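Local atomic coordinates of ethylbenzene dehydrogenase alpha-subunit (Aromatoleum aromaticum, PDB entry 2IVF), a protein that belongs to the molybdopterin oxidoreductase family and carries a molybdenum atom, an iron/sulfur cluster and two pterin cofactors. Residues G101-P113 / N123-L137. Residues are numbered along the deposited sequence; the frame is centred on the assembly and turned at random.
Sequences GIVWREEQAAQTP and NPLGCQKGSAFNNNL. With SF4 (iron/sulfur cluster), chain K.
Strand 102-108, an outermost strand of a three-stranded antiparallel sheet within the chain, and the turn after it run antiparallel to the cluster-binding segment 123-137, approaching most closely where the CA atoms of Ala-110 and Pro-124 lie 4.0 Å apart. There the side chain of Asn-123 points toward the turn: OD1 accepts Thr-112 N at 2.9 Å on a lone pair in the carbonyl plane, while Ala-110 CB packs against CA and CB of Pro-124, which follows a cis peptide. Farther along, Gln-108 bends at chi2 (97°), and NE2 gives Leu-125 O a nearly straight bond of 2.8 Å in the plane of its own amide; NE2 also serves Gln-229 O of the neighbouring beta-subunit. Glu-106 points toward 123-137 and, likewise bent at chi2, brings both carboxylate oxygens to Asn-134 N, though each bond is weak; Tyr-656 also binds OE1. One water joins Glu-106 O to Ser-131 O. Val-103 CG2 meets Leu-137 CD1 at 3.6 Å in apolar packing. Between Gly-126 and Gly-130, which line the cluster, Cys-127 turns away from the strand and binds iron FE1 through SG at 2.3 Å; the same sulfur accepts the N-H of Gly-130, 3.5 Å from N to SG. The segment is thus held to the strand before and after the cysteine, and Ser-131, donating N and OG to Cys-127 O, adds a direct second-shell tie that probably helps position this cluster ligand.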
loop_
_atom_site.group_PDB
_atom_site.type_symbol
_atom_site.label_atom_id
_atom_site.label_comp_id
_atom_site.label_asym_id
_atom_site.label_seq_id
_atom_site.Cartn_x
_atom_site.Cartn_y
_atom_site.Cartn_z
ATOM N N GLY A 101 -15.095 -21.485 10.877
ATOM C CA GLY A 101 -13.787 -22.059 10.506
ATOM C C GLY A 101 -12.963 -21.301 9.464
ATOM O O GLY A 101 -12.028 -21.839 8.895
ATOM N N ILE A 102 -13.299 -20.032 9.236
ATOM C CA ILE A 102 -12.699 -19.224 8.194
ATOM C C ILE A 102 -12.285 -17.875 8.797
ATOM O O ILE A 102 -12.962 -17.372 9.706
ATOM C CB ILE A 102 -13.777 -19.071 7.064
ATOM C CG1 ILE A 102 -13.970 -20.426 6.346
ATOM C CG2 ILE A 102 -13.474 -18.049 6.087
ATOM C CD1 ILE A 102 -12.693 -21.058 5.872
ATOM N N VAL A 103 -11.200 -17.283 8.305
ATOM C CA VAL A 103 -10.892 -15.885 8.679
ATOM C C VAL A 103 -11.889 -14.937 8.014
ATOM O O VAL A 103 -11.877 -14.734 6.796
ATOM C CB VAL A 103 -9.471 -15.465 8.283
ATOM C CG1 VAL A 103 -9.235 -13.963 8.611
ATOM C CG2 VAL A 103 -8.416 -16.384 8.968
ATOM N N TRP A 104 -12.755 -14.354 8.813
ATOM C CA TRP A 104 -13.748 -13.430 8.316
ATOM C C TRP A 104 -13.148 -12.044 8.070
ATOM O O TRP A 104 -13.315 -11.473 7.006
ATOM C CB TRP A 104 -14.867 -13.355 9.323
ATOM C CG TRP A 104 -15.768 -12.233 9.123
ATOM C CD1 TRP A 104 -16.330 -11.805 7.963
ATOM C CD2 TRP A 104 -16.244 -11.385 10.145
ATOM N NE1 TRP A 104 -17.114 -10.687 8.219
ATOM C CE2 TRP A 104 -17.088 -10.437 9.558
ATOM C CE3 TRP A 104 -16.003 -11.305 11.504
ATOM C CZ2 TRP A 104 -17.693 -9.449 10.292
ATOM C CZ3 TRP A 104 -16.650 -10.345 12.234
ATOM C CH2 TRP A 104 -17.457 -9.429 11.632
ATOM N N ARG A 105 -12.449 -11.508 9.072
ATOM C CA ARG A 105 -11.842 -10.183 8.940
ATOM C C ARG A 105 -10.794 -10.025 10.011
ATOM O O ARG A 105 -10.634 -10.910 10.877
ATOM C CB ARG A 105 -12.885 -9.086 9.122
ATOM C CG ARG A 105 -13.363 -8.988 10.526
ATOM C CD ARG A 105 -14.387 -7.920 10.671
ATOM N NE ARG A 105 -13.837 -6.573 10.581
ATOM C CZ ARG A 105 -13.421 -5.830 11.616
ATOM N NH1 ARG A 105 -13.422 -6.298 12.836
ATOM N NH2 ARG A 105 -12.984 -4.611 11.411
ATOM N N GLU A 106 -10.095 -8.891 9.928
ATOM C CA GLU A 106 -9.100 -8.524 10.919
ATOM C C GLU A 106 -9.284 -7.059 11.284
ATOM O O GLU A 106 -9.902 -6.282 10.544
ATOM C CB GLU A 106 -7.707 -8.765 10.350
ATOM C CG GLU A 106 -7.457 -8.067 8.986
ATOM C CD GLU A 106 -7.692 -8.996 7.833
ATOM O OE1 GLU A 106 -6.847 -9.886 7.576
ATOM O OE2 GLU A 106 -8.719 -8.847 7.152
ATOM N N GLU A 107 -8.746 -6.684 12.434
ATOM C CA GLU A 107 -8.752 -5.311 12.854
ATOM C C GLU A 107 -7.604 -5.047 13.825
ATOM O O GLU A 107 -7.291 -5.891 14.686
ATOM C CB GLU A 107 -10.096 -5.002 13.525
ATOM C CG GLU A 107 -10.225 -3.565 14.029
ATOM C CD GLU A 107 -11.633 -3.099 14.372
ATOM O OE1 GLU A 107 -12.647 -3.811 14.125
ATOM O OE2 GLU A 107 -11.737 -1.980 14.937
ATOM N N GLN A 108 -7.067 -3.834 13.764
ATOM C CA GLN A 108 -5.916 -3.485 14.592
ATOM C C GLN A 108 -6.292 -3.577 16.045
ATOM O O GLN A 108 -7.335 -3.102 16.444
ATOM C CB GLN A 108 -5.441 -2.062 14.350
ATOM C CG GLN A 108 -4.915 -1.792 12.961
ATOM C CD GLN A 108 -5.966 -1.151 12.038
ATOM O OE1 GLN A 108 -7.130 -1.626 11.942
ATOM N NE2 GLN A 108 -5.549 -0.065 11.337
ATOM N N ALA A 109 -5.396 -4.138 16.852
ATOM C CA ALA A 109 -5.605 -4.154 18.279
ATOM C C ALA A 109 -5.378 -2.765 18.875
ATOM O O ALA A 109 -6.073 -2.404 19.795
ATOM C CB ALA A 109 -4.715 -5.221 18.949
ATOM N N ALA A 110 -4.440 -1.997 18.326
ATOM C CA ALA A 110 -4.158 -0.626 18.796
ATOM C C ALA A 110 -3.786 -0.651 20.302
ATOM O O ALA A 110 -4.417 -0.010 21.159
ATOM C CB ALA A 110 -5.401 0.308 18.509
ATOM N N GLN A 111 -2.750 -1.423 20.600
ATOM C CA GLN A 111 -2.251 -1.632 21.952
ATOM C C GLN A 111 -0.726 -1.424 21.972
ATOM O O GLN A 111 -0.003 -2.164 22.635
ATOM C CB GLN A 111 -2.613 -3.057 22.430
ATOM C CG GLN A 111 -4.113 -3.239 22.642
ATOM C CD GLN A 111 -4.518 -4.587 23.135
ATOM O OE1 GLN A 111 -3.908 -5.590 22.844
ATOM N NE2 GLN A 111 -5.570 -4.609 23.931
ATOM N N THR A 112 -0.265 -0.391 21.284
ATOM C CA THR A 112 1.170 -0.058 21.257
ATOM C C THR A 112 1.358 1.334 21.837
ATOM O O THR A 112 1.234 2.333 21.140
ATOM C CB THR A 112 1.738 -0.163 19.862
ATOM O OG1 THR A 112 1.369 -1.418 19.313
ATOM C CG2 THR A 112 3.264 0.013 19.868
ATOM N N PRO A 113 1.610 1.407 23.142
ATOM C CA PRO A 113 1.761 2.705 23.810
ATOM C C PRO A 113 2.971 3.537 23.376
ATOM O O PRO A 113 3.858 3.019 22.738
ATOM C CB PRO A 113 1.883 2.323 25.288
ATOM C CG PRO A 113 1.218 0.991 25.385
ATOM C CD PRO A 113 1.707 0.308 24.115
ATOM N N ASN A 123 -0.467 3.876 17.973
ATOM C CA ASN A 123 -1.761 3.325 17.627
ATOM C C ASN A 123 -2.408 4.035 16.445
ATOM O O ASN A 123 -2.233 5.241 16.287
ATOM C CB ASN A 123 -2.663 3.425 18.812
ATOM C CG ASN A 123 -2.226 2.514 19.923
ATOM O OD1 ASN A 123 -1.802 1.389 19.667
ATOM N ND2 ASN A 123 -2.336 2.983 21.148
ATOM N N PRO A 124 -3.238 3.327 15.667
ATOM C CA PRO A 124 -3.552 1.911 15.745
ATOM C C PRO A 124 -2.647 1.014 14.977
ATOM O O PRO A 124 -2.853 -0.204 15.019
ATOM C CB PRO A 124 -4.942 1.835 15.104
ATOM C CG PRO A 124 -4.958 2.933 14.072
ATOM C CD PRO A 124 -4.052 4.022 14.633
ATOM N N LEU A 125 -1.702 1.599 14.247
ATOM C CA LEU A 125 -0.907 0.858 13.280
ATOM C C LEU A 125 -1.799 0.360 12.145
ATOM O O LEU A 125 -2.946 0.794 12.014
ATOM C CB LEU A 125 -0.130 -0.312 13.942
ATOM C CG LEU A 125 0.976 0.080 14.941
ATOM C CD1 LEU A 125 1.399 -1.172 15.720
ATOM C CD2 LEU A 125 2.163 0.820 14.233
ATOM N N GLY A 126 -1.250 -0.522 11.301
ATOM C CA GLY A 126 -2.013 -1.116 10.248
ATOM C C GLY A 126 -1.934 -0.385 8.915
ATOM O O GLY A 126 -1.373 0.716 8.786
ATOM N N CYS A 127 -2.457 -1.076 7.901
ATOM C CA CYS A 127 -2.590 -0.525 6.576
ATOM C C CYS A 127 -3.703 -1.241 5.844
ATOM O O CYS A 127 -4.326 -2.197 6.387
ATOM C CB CYS A 127 -1.317 -0.635 5.825
ATOM S SG CYS A 127 -0.961 -2.266 5.072
ATOM N N GLN A 128 -3.959 -0.800 4.624
ATOM C CA GLN A 128 -5.151 -1.299 3.928
ATOM C C GLN A 128 -4.940 -2.746 3.420
ATOM O O GLN A 128 -5.895 -3.517 3.305
ATOM C CB GLN A 128 -5.592 -0.329 2.803
ATOM C CG GLN A 128 -4.724 -0.385 1.507
ATOM C CD GLN A 128 -3.384 0.305 1.638
ATOM O OE1 GLN A 128 -2.768 0.300 2.716
ATOM N NE2 GLN A 128 -2.882 0.844 0.537
ATOM N N LYS A 129 -3.690 -3.123 3.147
ATOM C CA LYS A 129 -3.419 -4.448 2.674
ATOM C C LYS A 129 -3.626 -5.404 3.846
ATOM O O LYS A 129 -4.320 -6.396 3.707
ATOM C CB LYS A 129 -2.010 -4.565 2.162
ATOM C CG LYS A 129 -1.795 -3.958 0.788
ATOM C CD LYS A 129 -1.562 -2.439 0.844
ATOM C CE LYS A 129 -0.250 -2.062 1.541
ATOM N NZ LYS A 129 -0.103 -0.579 1.658
ATOM N N GLY A 130 -3.023 -5.076 4.980
ATOM C CA GLY A 130 -3.155 -5.875 6.217
ATOM C C GLY A 130 -4.582 -6.003 6.695
ATOM O O GLY A 130 -5.029 -7.083 7.131
ATOM N N SER A 131 -5.301 -4.889 6.616
ATOM C CA SER A 131 -6.678 -4.800 7.108
ATOM C C SER A 131 -7.701 -5.479 6.179
ATOM O O SER A 131 -8.901 -5.528 6.512
ATOM C CB SER A 131 -7.042 -3.335 7.323
ATOM O OG SER A 131 -6.272 -2.770 8.374
ATOM N N ALA A 132 -7.237 -5.977 5.036
ATOM C CA ALA A 132 -8.068 -6.745 4.077
ATOM C C ALA A 132 -7.445 -8.091 3.721
ATOM O O ALA A 132 -7.870 -8.755 2.773
ATOM C CB ALA A 132 -8.237 -5.942 2.802
ATOM N N PHE A 133 -6.491 -8.540 4.525
ATOM C CA PHE A 133 -5.776 -9.764 4.224
ATOM C C PHE A 133 -6.644 -11.038 4.229
ATOM O O PHE A 133 -6.356 -11.995 3.539
ATOM C CB PHE A 133 -4.558 -9.939 5.159
ATOM C CG PHE A 133 -3.641 -10.964 4.621
ATOM C CD1 PHE A 133 -2.861 -10.636 3.542
ATOM C CD2 PHE A 133 -3.645 -12.264 5.092
ATOM C CE1 PHE A 133 -2.041 -11.597 2.940
ATOM C CE2 PHE A 133 -2.839 -13.221 4.489
ATOM C CZ PHE A 133 -2.051 -12.871 3.407
ATOM N N ASN A 134 -7.767 -11.038 4.947
ATOM C CA ASN A 134 -8.680 -12.144 4.850
ATOM C C ASN A 134 -9.051 -12.464 3.402
ATOM O O ASN A 134 -9.326 -13.606 3.059
ATOM C CB ASN A 134 -9.954 -11.818 5.647
ATOM C CG ASN A 134 -10.855 -10.778 4.941
ATOM O OD1 ASN A 134 -10.819 -9.576 5.250
ATOM N ND2 ASN A 134 -11.723 -11.264 4.059
ATOM N N ASN A 135 -9.028 -11.452 2.526
ATOM C CA ASN A 135 -9.367 -11.655 1.123
ATOM C C ASN A 135 -8.298 -12.394 0.389
ATOM O O ASN A 135 -8.604 -13.155 -0.522
ATOM C CB ASN A 135 -9.633 -10.310 0.477
ATOM C CG ASN A 135 -10.811 -9.633 1.108
ATOM O OD1 ASN A 135 -11.940 -10.077 0.924
ATOM N ND2 ASN A 135 -10.556 -8.665 1.980
ATOM N N ASN A 136 -7.050 -12.210 0.808
ATOM C CA ASN A 136 -5.955 -12.995 0.241
ATOM C C ASN A 136 -6.117 -14.479 0.532
ATOM O O ASN A 136 -5.877 -15.338 -0.325
ATOM C CB ASN A 136 -4.610 -12.539 0.769
ATOM C CG ASN A 136 -4.158 -11.224 0.174
ATOM O OD1 ASN A 136 -4.765 -10.209 0.436
ATOM N ND2 ASN A 136 -3.063 -11.240 -0.598
ATOM N N LEU A 137 -6.503 -14.780 1.754
ATOM C CA LEU A 137 -6.631 -16.169 2.179
ATOM C C LEU A 137 -7.710 -16.943 1.416
ATOM O O LEU A 137 -7.678 -18.154 1.371
ATOM C CB LEU A 137 -6.904 -16.220 3.679
ATOM C CG LEU A 137 -5.829 -15.664 4.581
ATOM C CD1 LEU A 137 -6.273 -15.860 6.074
ATOM C CD2 LEU A 137 -4.460 -16.276 4.304
HETATM FE FE1 SF4 K . 0.299 -3.392 6.643
HETATM FE FE2 SF4 K . 1.154 -3.521 9.217
HETATM FE FE3 SF4 K . 0.495 -5.768 7.949
HETATM FE FE4 SF4 K . 2.762 -4.406 7.218
HETATM S S1 SF4 K . 2.428 -5.496 9.172
HETATM S S2 SF4 K . 1.119 -5.329 5.807
HETATM S S3 SF4 K . 2.058 -2.264 7.603
HETATM S S4 SF4 K . -0.948 -4.055 8.484
HETATM O O HOH W 1 -10.447 -4.595 8.485
HETATM O O HOH W 2 -2.316 -2.568 16.414
#